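Local coordinates for putative N-acetylmuramoyl-L-alanine amidase (Enterococcus phage phiM1EF22, PDB 7D55), which is a phage endolysin, probably an amidase that cleaves peptidoglycan, whose tetrameric cell binding domain presumably anchors it to the enterococcal cell wall, at residues 23-35 with 72-84. Numbering follows the deposited sequence.
Sequences WTVMFCNGVNCRR and YNRLETVCPVVGI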
loop_
_atom_site.group_PDB
_atom_site.type_symbol
_atom_site.label_atom_id
_atom_site.label_comp_id
_atom_site.label_asym_id
_atom_site.label_seq_id
_atom_site.Cartn_x
_atom_site.Cartn_y
_atom_site.Cartn_z
ATOM N N TRP A 23 -10.058 24.490 -6.954
ATOM C CA TRP A 23 -9.717 23.107 -7.258
ATOM C C TRP A 23 -8.349 22.792 -6.686
ATOM O O TRP A 23 -7.483 23.669 -6.608
ATOM C CB TRP A 23 -9.720 22.853 -8.787
ATOM C CG TRP A 23 -11.092 23.012 -9.344
ATOM C CD1 TRP A 23 -11.728 24.180 -9.637
ATOM C CD2 TRP A 23 -12.028 21.966 -9.617
ATOM N NE1 TRP A 23 -13.003 23.927 -10.097
ATOM C CE2 TRP A 23 -13.208 22.570 -10.091
ATOM C CE3 TRP A 23 -11.980 20.572 -9.519
ATOM C CZ2 TRP A 23 -14.328 21.830 -10.460
ATOM C CZ3 TRP A 23 -13.098 19.833 -9.905
ATOM C CH2 TRP A 23 -14.255 20.466 -10.356
ATOM N N THR A 24 -8.169 21.536 -6.275
ATOM C CA THR A 24 -6.872 21.039 -5.851
ATOM C C THR A 24 -6.573 19.704 -6.518
ATOM O O THR A 24 -7.471 18.906 -6.804
ATOM C CB THR A 24 -6.772 20.859 -4.334
ATOM O OG1 THR A 24 -5.431 20.470 -3.989
ATOM C CG2 THR A 24 -7.764 19.794 -3.842
ATOM N N VAL A 25 -5.288 19.487 -6.784
ATOM C CA VAL A 25 -4.815 18.176 -7.193
ATOM C C VAL A 25 -4.807 17.265 -5.978
ATOM O O VAL A 25 -4.572 17.713 -4.848
ATOM C CB VAL A 25 -3.424 18.299 -7.842
ATOM C CG1 VAL A 25 -2.891 16.940 -8.254
ATOM C CG2 VAL A 25 -3.511 19.192 -9.050
ATOM N N MET A 26 -5.103 15.989 -6.208
ATOM C CA MET A 26 -5.040 14.941 -5.204
ATOM C C MET A 26 -4.271 13.765 -5.787
ATOM O O MET A 26 -4.230 13.566 -7.008
ATOM C CB MET A 26 -6.441 14.427 -4.835
ATOM C CG MET A 26 -7.414 15.486 -4.309
ATOM S SD MET A 26 -7.161 15.998 -2.595
ATOM C CE MET A 26 -7.561 14.483 -1.719
ATOM N N PHE A 27 -3.704 12.968 -4.887
ATOM C CA PHE A 27 -2.910 11.795 -5.220
ATOM C C PHE A 27 -3.551 10.590 -4.549
ATOM O O PHE A 27 -3.767 10.589 -3.334
ATOM C CB PHE A 27 -1.477 11.970 -4.704
ATOM C CG PHE A 27 -0.648 10.723 -4.770
ATOM C CD1 PHE A 27 -0.467 10.064 -5.978
ATOM C CD2 PHE A 27 -0.001 10.244 -3.637
ATOM C CE1 PHE A 27 0.313 8.921 -6.046
ATOM C CE2 PHE A 27 0.783 9.107 -3.693
ATOM C CZ PHE A 27 0.948 8.446 -4.907
ATOM N N CYS A 28 -3.860 9.568 -5.337
ATOM C CA CYS A 28 -4.398 8.317 -4.820
ATOM C C CYS A 28 -3.350 7.234 -5.004
ATOM O O CYS A 28 -2.762 7.119 -6.083
ATOM C CB CYS A 28 -5.664 7.933 -5.580
ATOM S SG CYS A 28 -6.317 6.360 -5.030
ATOM N N ASN A 29 -3.112 6.448 -3.952
ATOM C CA ASN A 29 -2.141 5.357 -4.004
ATOM C C ASN A 29 -2.800 3.989 -3.842
ATOM O O ASN A 29 -2.117 3.006 -3.521
ATOM C CB ASN A 29 -1.048 5.555 -2.949
ATOM C CG ASN A 29 -1.619 5.675 -1.547
ATOM O OD1 ASN A 29 -2.787 5.361 -1.318
ATOM N ND2 ASN A 29 -0.809 6.159 -0.612
ATOM N N GLY A 30 -4.119 3.900 -4.040
ATOM C CA GLY A 30 -4.829 2.657 -3.815
ATOM C C GLY A 30 -5.208 2.411 -2.375
ATOM O O GLY A 30 -6.020 1.510 -2.105
ATOM N N VAL A 31 -4.643 3.180 -1.443
ATOM C CA VAL A 31 -4.952 3.093 -0.021
ATOM C C VAL A 31 -5.701 4.333 0.458
ATOM O O VAL A 31 -6.717 4.232 1.149
ATOM C CB VAL A 31 -3.671 2.860 0.816
ATOM C CG1 VAL A 31 -4.007 2.792 2.294
ATOM C CG2 VAL A 31 -2.938 1.599 0.365
ATOM N N ASN A 32 -5.207 5.517 0.099
ATOM C CA ASN A 32 -5.838 6.762 0.513
ATOM C C ASN A 32 -5.689 7.792 -0.597
ATOM O O ASN A 32 -4.943 7.594 -1.565
ATOM C CB ASN A 32 -5.245 7.283 1.830
ATOM C CG ASN A 32 -3.726 7.328 1.816
ATOM O OD1 ASN A 32 -3.123 7.802 0.865
ATOM N ND2 ASN A 32 -3.107 6.850 2.882
ATOM N N CYS A 33 -6.403 8.909 -0.442
ATOM C CA CYS A 33 -6.277 10.061 -1.322
ATOM C C CYS A 33 -5.744 11.226 -0.499
ATOM O O CYS A 33 -6.256 11.506 0.593
ATOM C CB CYS A 33 -7.628 10.418 -1.953
ATOM S SG CYS A 33 -8.200 9.185 -3.157
ATOM N N ARG A 34 -4.708 11.886 -1.002
ATOM C CA ARG A 34 -4.036 12.934 -0.254
ATOM C C ARG A 34 -3.890 14.159 -1.136
ATOM O O ARG A 34 -3.648 14.041 -2.341
ATOM C CB ARG A 34 -2.650 12.471 0.181
ATOM C CG ARG A 34 -2.056 13.341 1.247
ATOM C CD ARG A 34 -0.684 12.831 1.678
ATOM N NE ARG A 34 -0.729 11.549 2.384
ATOM C CZ ARG A 34 -0.959 11.414 3.694
ATOM N NH1 ARG A 34 -1.208 12.477 4.450
ATOM N NH2 ARG A 34 -0.954 10.213 4.249
ATOM N N ARG A 35 -4.033 15.332 -0.529
ATOM C CA ARG A 35 -3.938 16.569 -1.291
ATOM C C ARG A 35 -2.505 16.839 -1.730
ATOM O O ARG A 35 -1.554 16.644 -0.965
ATOM C CB ARG A 35 -4.445 17.750 -0.476
ATOM C CG ARG A 35 -4.451 19.035 -1.288
ATOM C CD ARG A 35 -4.776 20.230 -0.451
ATOM N NE ARG A 35 -4.716 21.432 -1.268
ATOM C CZ ARG A 35 -4.869 22.662 -0.803
ATOM N NH1 ARG A 35 -5.092 22.860 0.494
ATOM N NH2 ARG A 35 -4.796 23.691 -1.635
ATOM N N TYR A 72 -14.489 11.566 -8.530
ATOM C CA TYR A 72 -13.646 11.612 -7.340
ATOM C C TYR A 72 -14.424 11.251 -6.070
ATOM O O TYR A 72 -13.835 10.715 -5.125
ATOM C CB TYR A 72 -12.963 12.972 -7.222
ATOM C CG TYR A 72 -13.857 14.143 -7.528
ATOM C CD1 TYR A 72 -14.803 14.589 -6.601
ATOM C CD2 TYR A 72 -13.771 14.807 -8.753
ATOM C CE1 TYR A 72 -15.626 15.686 -6.890
ATOM C CE2 TYR A 72 -14.584 15.880 -9.046
ATOM C CZ TYR A 72 -15.512 16.313 -8.119
ATOM O OH TYR A 72 -16.304 17.387 -8.440
ATOM N N ASN A 73 -15.741 11.514 -6.034
ATOM C CA ASN A 73 -16.560 11.082 -4.899
ATOM C C ASN A 73 -16.484 9.573 -4.728
ATOM O O ASN A 73 -16.405 9.068 -3.601
ATOM C CB ASN A 73 -18.035 11.421 -5.127
ATOM C CG ASN A 73 -18.355 12.890 -4.966
ATOM O OD1 ASN A 73 -17.549 13.671 -4.468
ATOM N ND2 ASN A 73 -19.571 13.271 -5.379
ATOM N N ARG A 74 -16.553 8.838 -5.840
ATOM C CA ARG A 74 -16.503 7.384 -5.791
ATOM C C ARG A 74 -15.119 6.897 -5.387
ATOM O O ARG A 74 -14.993 5.982 -4.562
ATOM C CB ARG A 74 -16.878 6.807 -7.155
ATOM C CG ARG A 74 -18.217 7.299 -7.694
ATOM C CD ARG A 74 -19.360 6.935 -6.764
ATOM N NE ARG A 74 -20.645 7.380 -7.288
ATOM C CZ ARG A 74 -21.800 7.257 -6.642
ATOM N NH1 ARG A 74 -21.827 6.709 -5.430
ATOM N NH2 ARG A 74 -22.923 7.686 -7.199
ATOM N N LEU A 75 -14.071 7.494 -5.954
ATOM C CA LEU A 75 -12.720 7.070 -5.611
ATOM C C LEU A 75 -12.443 7.288 -4.130
ATOM O O LEU A 75 -11.878 6.413 -3.459
ATOM C CB LEU A 75 -11.700 7.835 -6.455
ATOM C CG LEU A 75 -10.243 7.522 -6.113
ATOM C CD1 LEU A 75 -10.018 6.016 -6.237
ATOM C CD2 LEU A 75 -9.328 8.303 -7.034
ATOM N N GLU A 76 -12.850 8.444 -3.601
ATOM C CA GLU A 76 -12.593 8.786 -2.206
ATOM C C GLU A 76 -13.425 7.972 -1.221
ATOM O O GLU A 76 -13.109 7.968 -0.027
ATOM C CB GLU A 76 -12.781 10.289 -2.002
ATOM C CG GLU A 76 -11.762 11.115 -2.775
ATOM C CD GLU A 76 -12.045 12.614 -2.751
ATOM O OE1 GLU A 76 -13.008 13.037 -2.074
ATOM O OE2 GLU A 76 -11.300 13.372 -3.412
ATOM N N THR A 77 -14.471 7.281 -1.682
ATOM C CA THR A 77 -15.165 6.335 -0.820
ATOM C C THR A 77 -14.397 5.028 -0.683
ATOM O O THR A 77 -14.453 4.384 0.373
ATOM C CB THR A 77 -16.563 6.058 -1.376
ATOM O OG1 THR A 77 -17.249 7.302 -1.545
ATOM C CG2 THR A 77 -17.360 5.193 -0.424
ATOM N N VAL A 78 -13.693 4.615 -1.733
ATOM C CA VAL A 78 -12.964 3.356 -1.686
ATOM C C VAL A 78 -11.529 3.541 -1.203
ATOM O O VAL A 78 -10.937 2.596 -0.672
ATOM C CB VAL A 78 -13.028 2.621 -3.039
ATOM C CG1 VAL A 78 -14.473 2.312 -3.409
ATOM C CG2 VAL A 78 -12.379 3.438 -4.119
ATOM N N CYS A 79 -10.965 4.737 -1.386
ATOM C CA CYS A 79 -9.623 5.097 -0.921
ATOM C C CYS A 79 -9.796 6.404 -0.165
ATOM O O CYS A 79 -9.675 7.492 -0.743
ATOM C CB CYS A 79 -8.663 5.296 -2.089
ATOM S SG CYS A 79 -8.439 3.834 -3.078
ATOM N N PRO A 80 -10.097 6.338 1.129
ATOM C CA PRO A 80 -10.529 7.545 1.840
ATOM C C PRO A 80 -9.457 8.623 1.905
ATOM O O PRO A 80 -8.255 8.355 1.920
ATOM C CB PRO A 80 -10.876 7.027 3.235
ATOM C CG PRO A 80 -11.236 5.585 3.012
ATOM C CD PRO A 80 -10.296 5.119 1.937
ATOM N N VAL A 81 -9.927 9.863 1.946
ATOM C CA VAL A 81 -9.020 10.998 2.027
ATOM C C VAL A 81 -8.316 11.009 3.380
ATOM O O VAL A 81 -8.880 10.625 4.415
ATOM C CB VAL A 81 -9.757 12.323 1.761
ATOM C CG1 VAL A 81 -10.492 12.251 0.437
ATOM C CG2 VAL A 81 -10.732 12.630 2.888
ATOM N N VAL A 82 -7.045 11.387 3.349
ATOM C CA VAL A 82 -6.254 11.541 4.560
ATOM C C VAL A 82 -5.647 12.934 4.568
ATOM O O VAL A 82 -5.459 13.562 3.522
ATOM C CB VAL A 82 -5.148 10.470 4.689
ATOM C CG1 VAL A 82 -5.761 9.105 4.947
ATOM C CG2 VAL A 82 -4.284 10.449 3.446
ATOM N N GLY A 83 -5.354 13.420 5.767
ATOM C CA GLY A 83 -4.606 14.649 5.937
ATOM C C GLY A 83 -5.361 15.926 5.651
ATOM O O GLY A 83 -4.744 16.998 5.652
ATOM N N ILE A 84 -6.669 15.854 5.405
ATOM C CA ILE A 84 -7.469 17.033 5.085
ATOM C C ILE A 84 -8.904 16.704 5.465
ATOM O O ILE A 84 -9.301 15.538 5.468
ATOM C CB ILE A 84 -7.316 17.397 3.583
ATOM C CG1 ILE A 84 -8.059 18.683 3.213
ATOM C CG2 ILE A 84 -7.805 16.278 2.700
ATOM C CD1 ILE A 84 -7.764 19.142 1.803
HETATM O O HOH W 1 -4.362 15.707 2.283
#
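Cys28 SG touches the sulfurs of both Cys33 and Cys79 beneath the 23-28/33-35 hairpin, where Leu75 of helix 72-78 closes the patch. Leu75 CG lies 4.0 Å from Cys33 SG, and both methyls press on Cys28 from one side, CD1 on SG, CD2 on CB and SG. Cys79 SG stands 3.8 Å from Cys28 SG, too far for a disulfide, so they pack as apolar bumps. Farther along, Met26 CE loosely touches Val81 CG1 (4.3 Å) in one of two Val81 conformers. Past Cys79 the chain runs beside strand 33-35: Cys33 N donates to Pro80 O at 3.1 Å, from above the carbonyl plane, and Val82 N to Cys33 O at 2.9 Å. A water spans Val82 O and Arg35 N. On the opposite face, Val82, also modelled twice, wedges in one conformer between Asn32 and Arg34. Its CG1 meets Asn32 CB, while CG2 sits 3.4 Å above the centre of the Arg34 guanidinium; the bend at chi3 (-68°) folds that group over the methyl. Gly30 O bonds Asn29 ND2 of a second subunit. The whole is a helix packed on a beta-hairpin, followed by a short, weakly bonded parallel strand at the edge of the chain's mixed sheet.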